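Local coordinates for SidF, inhibitor of growth family, member 3 (PDB 4FYE), which probably acts as a phosphoinositide phosphatase, removing phosphate from phosphatidylinositol phosphates, at residues Gln382-Lys391 with Lys496-Phe507. The protein carries 1 engineered substitution. Sequence-based numbering, arbitrary orientation.
Sequences QMMDAFDGSK and KEVKGAYREALF
M383 meets Y502 at the edge of its ring, the methyl CE lying in the ring plane 3.6 Å from CE2; bends at chi2 (-57°) and chi3 (63°) bring the methyl to this position, and its SD also packs on L506. Two residues on, the carbonyl of D385 receives K499, whose extended chain passes A386 before NZ bonds to D385 O at 2.8 Å from above the carbonyl plane. The carboxylate of D385 itself is engaged by R381 and R443. A386 brings the two helices closest, with its CA 5.5 Å from that of K499 and its methyl against R503 CG. F387 offers a ring face to R503: CD sits over the centre, 3.7 Å from the centroid, a CH-pi contact, while F387 CZ approaches the edge of the F507 ring. Beyond the helix, D388 draws in K496 NZ twice, by a salt bridge from OD1 at 3.3 Å and a hydrogen bond to D388 O from well above the carbonyl plane; OD2 is held by A412 N. S390 N closes the type II turn on F387 O, and S390 OG adds a second bond from the same face. The two lysines thus serve carbonyls in and just beyond the last helical turn, probably favourable near the helix dipole's negative end.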
ATOM      1  N   GLN A 382      17.494   5.188  -0.520  1.00 58.15           N
ATOM      2  CA  GLN A 382      18.838   4.817  -0.951  1.00 63.61           C
ATOM      3  C   GLN A 382      18.868   3.411  -1.598  1.00 64.99           C
ATOM      4  O   GLN A 382      19.505   3.202  -2.662  1.00 64.04           O
ATOM      5  CB  GLN A 382      19.761   4.932   0.263  1.00 70.34           C
ATOM      6  CG  GLN A 382      21.092   4.221   0.192  1.00 81.14           C
ATOM      7  CD  GLN A 382      22.027   4.582   1.346  1.00 90.73           C
ATOM      8  OE1 GLN A 382      23.256   4.607   1.159  1.00 93.88           O
ATOM      9  NE2 GLN A 382      21.459   4.894   2.533  1.00 84.48           N
ATOM     10  N   MET A 383      18.166   2.456  -0.981  1.00 62.29           N
ATOM     11  CA  MET A 383      18.102   1.095  -1.535  1.00 62.33           C
ATOM     12  C   MET A 383      17.278   1.016  -2.869  1.00 60.56           C
ATOM     13  O   MET A 383      17.666   0.337  -3.810  1.00 59.30           O
ATOM     14  CB  MET A 383      17.679   0.063  -0.467  1.00 58.94           C
ATOM     15  CG  MET A 383      18.410   0.165   0.871  1.00 61.19           C
ATOM     16  SD  MET A 383      20.241   0.036   0.895  1.00 75.13           S
ATOM     17  CE  MET A 383      20.751   1.431  -0.055  1.00 72.70           C
ATOM     18  N   MET A 384      16.169   1.740  -2.954  1.00 56.56           N
ATOM     19  CA  MET A 384      15.473   1.879  -4.224  1.00 55.67           C
ATOM     20  C   MET A 384      16.403   2.390  -5.308  1.00 57.53           C
ATOM     21  O   MET A 384      16.412   1.845  -6.430  1.00 56.87           O
ATOM     22  CB  MET A 384      14.207   2.781  -4.114  1.00 49.94           C
ATOM     23  CG  MET A 384      13.033   2.153  -3.352  1.00 47.01           C
ATOM     24  SD  MET A 384      11.605   3.271  -3.307  0.80 42.21           S
ATOM     25  CE  MET A 384      11.379   3.317  -5.066  1.00 49.52           C
ATOM     26  N   ASP A 385      17.175   3.435  -5.002  1.00 58.12           N
ATOM     27  CA  ASP A 385      18.117   4.005  -6.004  1.00 61.07           C
ATOM     28  C   ASP A 385      19.337   3.103  -6.245  1.00 60.21           C
ATOM     29  O   ASP A 385      19.965   3.183  -7.308  1.00 60.17           O
ATOM     30  CB  ASP A 385      18.582   5.426  -5.632  1.00 64.64           C
ATOM     31  CG  ASP A 385      17.720   6.544  -6.262  1.00 68.79           C
ATOM     32  OD1 ASP A 385      17.077   6.344  -7.336  1.00 65.96           O
ATOM     33  OD2 ASP A 385      17.693   7.652  -5.650  1.00 69.49           O
ATOM     34  N   ALA A 386      19.676   2.274  -5.254  1.00 59.93           N
ATOM     35  CA  ALA A 386      20.755   1.271  -5.371  1.00 58.05           C
ATOM     36  C   ALA A 386      20.448   0.321  -6.493  1.00 60.43           C
ATOM     37  O   ALA A 386      21.343   0.009  -7.321  1.00 62.62           O
ATOM     38  CB  ALA A 386      20.880   0.478  -4.077  1.00 54.47           C
ATOM     39  N   PHE A 387      19.186  -0.133  -6.544  1.00 53.37           N
ATOM     40  CA  PHE A 387      18.773  -1.046  -7.617  1.00 54.95           C
ATOM     41  C   PHE A 387      18.409  -0.330  -8.900  1.00 53.81           C
ATOM     42  O   PHE A 387      18.445  -0.957  -9.971  1.00 57.39           O
ATOM     43  CB  PHE A 387      17.603  -1.946  -7.188  1.00 53.39           C
ATOM     44  CG  PHE A 387      18.023  -3.213  -6.450  1.00 53.05           C
ATOM     45  CD1 PHE A 387      18.577  -4.316  -7.152  1.00 52.03           C
ATOM     46  CD2 PHE A 387      17.829  -3.337  -5.072  1.00 48.77           C
ATOM     47  CE1 PHE A 387      18.906  -5.513  -6.489  1.00 48.20           C
ATOM     48  CE2 PHE A 387      18.174  -4.540  -4.409  1.00 51.97           C
ATOM     49  CZ  PHE A 387      18.693  -5.635  -5.127  1.00 49.14           C
ATOM     50  N   ASP A 388      18.113   0.974  -8.814  1.00 53.61           N
ATOM     51  CA  ASP A 388      17.621   1.722  -9.990  1.00 55.39           C
ATOM     52  C   ASP A 388      18.516   1.632 -11.196  1.00 60.83           C
ATOM     53  O   ASP A 388      19.755   1.805 -11.115  1.00 68.17           O
ATOM     54  CB  ASP A 388      17.173   3.181  -9.691  1.00 58.62           C
ATOM     55  CG  ASP A 388      16.756   3.952 -10.981  1.00 67.31           C
ATOM     56  OD1 ASP A 388      17.629   4.180 -11.862  1.00 73.69           O
ATOM     57  OD2 ASP A 388      15.575   4.289 -11.160  1.00 62.70           O
ATOM     58  N   GLY A 389      17.874   1.319 -12.321  1.00 64.27           N
ATOM     59  CA  GLY A 389      18.525   1.128 -13.622  1.00 66.02           C
ATOM     60  C   GLY A 389      19.540  -0.016 -13.692  1.00 71.19           C
ATOM     61  O   GLY A 389      20.487   0.006 -14.545  1.00 74.59           O
ATOM     62  N   SER A 390      19.396  -1.005 -12.808  1.00 65.68           N
ATOM     63  CA  SER A 390      20.119  -2.271 -13.027  1.00 66.92           C
ATOM     64  C   SER A 390      19.169  -3.498 -12.875  1.00 65.55           C
ATOM     65  O   SER A 390      17.928  -3.346 -12.965  1.00 56.83           O
ATOM     66  CB  SER A 390      21.324  -2.342 -12.122  1.00 61.14           C
ATOM     67  OG  SER A 390      20.841  -2.753 -10.879  1.00 67.32           O
ATOM     68  N   LYS A 391      19.742  -4.690 -12.678  1.00 68.10           N
ATOM     69  CA  LYS A 391      18.985  -5.960 -12.709  1.00 68.36           C
ATOM     70  C   LYS A 391      18.928  -6.544 -11.307  1.00 67.85           C
ATOM     71  O   LYS A 391      19.813  -6.247 -10.525  1.00 73.92           O
ATOM     72  CB  LYS A 391      19.696  -6.973 -13.605  1.00 68.03           C
ATOM     73  CG  LYS A 391      19.450  -6.791 -15.090  1.00 76.11           C
ATOM     74  CD  LYS A 391      20.166  -7.833 -15.969  1.00 75.72           C
ATOM     75  CE  LYS A 391      21.532  -7.323 -16.399  1.00 72.23           C
ATOM     76  NZ  LYS A 391      22.013  -7.961 -17.662  1.00 76.39           N
ATOM     77  N   LYS A 496      26.136   3.557 -11.815  1.00 81.11           N
ATOM     78  CA  LYS A 496      25.719   2.163 -11.972  1.00 80.42           C
ATOM     79  C   LYS A 496      26.784   1.185 -11.513  1.00 81.47           C
ATOM     80  O   LYS A 496      26.524   0.380 -10.633  1.00 83.81           O
ATOM     81  CB  LYS A 496      25.265   1.871 -13.407  1.00 79.31           C
ATOM     82  CG  LYS A 496      24.157   2.784 -13.981  1.00 84.43           C
ATOM     83  CD  LYS A 496      22.928   3.060 -13.089  1.00 78.63           C
ATOM     84  CE  LYS A 496      21.837   3.846 -13.843  1.00 76.97           C
ATOM     85  NZ  LYS A 496      20.689   4.305 -12.992  1.00 83.35           N
ATOM     86  N   GLU A 497      27.989   1.296 -12.073  1.00 90.46           N
ATOM     87  CA  GLU A 497      29.154   0.521 -11.632  1.00 90.02           C
ATOM     88  C   GLU A 497      29.304   0.520 -10.078  1.00 84.63           C
ATOM     89  O   GLU A 497      29.134  -0.507  -9.395  1.00 74.64           O
ATOM     90  CB  GLU A 497      30.392   1.097 -12.300  1.00100.14           C
ATOM     91  CG  GLU A 497      31.392   0.068 -12.799  1.00116.92           C
ATOM     92  CD  GLU A 497      31.342  -1.219 -12.000  1.00122.01           C
ATOM     93  OE1 GLU A 497      31.726  -1.203 -10.810  1.00121.80           O
ATOM     94  OE2 GLU A 497      30.915  -2.250 -12.567  1.00128.13           O
ATOM     95  N   VAL A 498      29.604   1.688  -9.524  1.00 83.85           N
ATOM     96  CA  VAL A 498      29.639   1.864  -8.070  1.00 82.87           C
ATOM     97  C   VAL A 498      28.383   1.301  -7.321  1.00 80.19           C
ATOM     98  O   VAL A 498      28.504   0.562  -6.319  1.00 79.04           O
ATOM     99  CB  VAL A 498      29.877   3.352  -7.729  1.00 85.78           C
ATOM    100  CG1 VAL A 498      30.346   3.485  -6.296  1.00 83.93           C
ATOM    101  CG2 VAL A 498      30.899   3.988  -8.707  1.00 91.59           C
ATOM    102  N   LYS A 499      27.180   1.624  -7.785  1.00 75.65           N
ATOM    103  CA  LYS A 499      25.976   1.032  -7.139  1.00 76.62           C
ATOM    104  C   LYS A 499      26.002  -0.516  -7.052  1.00 76.24           C
ATOM    105  O   LYS A 499      25.746  -1.080  -5.962  1.00 70.69           O
ATOM    106  CB  LYS A 499      24.680   1.524  -7.776  1.00 71.89           C
ATOM    107  CG  LYS A 499      24.297   2.907  -7.300  1.00 73.27           C
ATOM    108  CD  LYS A 499      23.194   3.462  -8.174  1.00 73.30           C
ATOM    109  CE  LYS A 499      22.666   4.760  -7.616  1.00 72.66           C
ATOM    110  NZ  LYS A 499      21.523   5.125  -8.480  1.00 77.67           N
ATOM    111  N   GLY A 500      26.357  -1.183  -8.172  1.00 71.05           N
ATOM    112  CA  GLY A 500      26.498  -2.654  -8.192  1.00 71.55           C
ATOM    113  C   GLY A 500      27.446  -3.134  -7.096  1.00 75.61           C
ATOM    114  O   GLY A 500      27.088  -3.995  -6.258  1.00 77.97           O
ATOM    115  N   ALA A 501      28.640  -2.528  -7.080  1.00 75.12           N
ATOM    116  CA  ALA A 501      29.655  -2.786  -6.070  1.00 75.75           C
ATOM    117  C   ALA A 501      29.096  -2.559  -4.645  1.00 75.55           C
ATOM    118  O   ALA A 501      29.325  -3.366  -3.734  1.00 77.41           O
ATOM    119  CB  ALA A 501      30.893  -1.925  -6.341  1.00 76.18           C
ATOM    120  N   TYR A 502      28.318  -1.500  -4.455  1.00 72.93           N
ATOM    121  CA  TYR A 502      27.725  -1.263  -3.139  1.00 72.21           C
ATOM    122  C   TYR A 502      26.732  -2.369  -2.661  1.00 72.01           C
ATOM    123  O   TYR A 502      26.772  -2.810  -1.486  1.00 70.10           O
ATOM    124  CB  TYR A 502      27.080   0.122  -3.138  1.00 69.92           C
ATOM    125  CG  TYR A 502      26.352   0.472  -1.904  1.00 68.46           C
ATOM    126  CD1 TYR A 502      27.043   0.736  -0.703  1.00 72.80           C
ATOM    127  CD2 TYR A 502      24.962   0.586  -1.909  1.00 67.83           C
ATOM    128  CE1 TYR A 502      26.375   1.079   0.462  1.00 65.26           C
ATOM    129  CE2 TYR A 502      24.271   0.943  -0.749  1.00 67.99           C
ATOM    130  CZ  TYR A 502      24.976   1.180   0.425  1.00 69.76           C
ATOM    131  OH  TYR A 502      24.267   1.521   1.574  1.00 76.91           O
ATOM    132  N   ARG A 503      25.838  -2.805  -3.544  1.00 66.93           N
ATOM    133  CA  ARG A 503      24.856  -3.820  -3.150  1.00 66.78           C
ATOM    134  C   ARG A 503      25.570  -5.097  -2.750  1.00 68.84           C
ATOM    135  O   ARG A 503      25.319  -5.663  -1.674  1.00 64.62           O
ATOM    136  CB  ARG A 503      23.901  -4.167  -4.287  1.00 65.23           C
ATOM    137  CG  ARG A 503      22.923  -3.084  -4.667  1.00 68.43           C
ATOM    138  CD  ARG A 503      21.990  -3.587  -5.755  1.00 69.51           C
ATOM    139  NE  ARG A 503      22.618  -3.573  -7.078  1.00 72.02           N
ATOM    140  CZ  ARG A 503      23.060  -4.660  -7.691  1.00 76.94           C
ATOM    141  NH1 ARG A 503      22.941  -5.877  -7.112  1.00 78.47           N
ATOM    142  NH2 ARG A 503      23.614  -4.528  -8.886  1.00 78.01           N
ATOM    143  N   GLU A 504      26.464  -5.544  -3.635  1.00 71.93           N
ATOM    144  CA  GLU A 504      27.117  -6.838  -3.456  1.00 77.96           C
ATOM    145  C   GLU A 504      27.912  -6.801  -2.153  1.00 75.56           C
ATOM    146  O   GLU A 504      27.829  -7.701  -1.315  1.00 76.11           O
ATOM    147  CB  GLU A 504      27.956  -7.202  -4.696  1.00 78.51           C
ATOM    148  CG  GLU A 504      27.662  -8.600  -5.291  1.00 89.20           C
ATOM    149  CD  GLU A 504      26.172  -9.108  -5.227  1.00 93.32           C
ATOM    150  OE1 GLU A 504      25.885 -10.114  -4.510  1.00 95.52           O
ATOM    151  OE2 GLU A 504      25.265  -8.551  -5.909  1.00 85.34           O
ATOM    152  N   ALA A 505      28.603  -5.695  -1.946  1.00 74.00           N
ATOM    153  CA  ALA A 505      29.374  -5.522  -0.758  1.00 76.80           C
ATOM    154  C   ALA A 505      28.494  -5.585   0.513  1.00 79.52           C
ATOM    155  O   ALA A 505      28.811  -6.277   1.471  1.00 86.51           O
ATOM    156  CB  ALA A 505      30.098  -4.209  -0.871  1.00 78.69           C
ATOM    157  N   LEU A 506      27.367  -4.886   0.492  1.00 78.00           N
ATOM    158  CA  LEU A 506      26.446  -4.814   1.622  1.00 77.76           C
ATOM    159  C   LEU A 506      25.723  -6.132   2.023  1.00 78.24           C
ATOM    160  O   LEU A 506      25.490  -6.381   3.226  1.00 76.80           O
ATOM    161  CB  LEU A 506      25.403  -3.769   1.280  1.00 77.54           C
ATOM    162  CG  LEU A 506      25.019  -2.730   2.311  1.00 79.97           C
ATOM    163  CD1 LEU A 506      23.918  -1.828   1.744  1.00 69.66           C
ATOM    164  CD2 LEU A 506      24.652  -3.368   3.650  1.00 75.87           C
ATOM    165  N   PHE A 507      25.327  -6.934   1.022  1.00 71.19           N
ATOM    166  CA  PHE A 507      24.838  -8.295   1.280  1.00 71.80           C
ATOM    167  C   PHE A 507      25.934  -9.082   2.014  1.00 77.19           C
ATOM    168  O   PHE A 507      25.665  -9.704   3.050  1.00 78.92           O
ATOM    169  CB  PHE A 507      24.463  -9.042  -0.013  1.00 68.61           C
ATOM    170  CG  PHE A 507      23.269  -8.504  -0.733  1.00 64.39           C
ATOM    171  CD1 PHE A 507      22.045  -8.344  -0.085  1.00 64.70           C
ATOM    172  CD2 PHE A 507      23.362  -8.184  -2.083  1.00 67.00           C
ATOM    173  CE1 PHE A 507      20.934  -7.854  -0.758  1.00 62.19           C
ATOM    174  CE2 PHE A 507      22.261  -7.702  -2.784  1.00 65.48           C
ATOM    175  CZ  PHE A 507      21.034  -7.545  -2.114  1.00 63.95           C
TER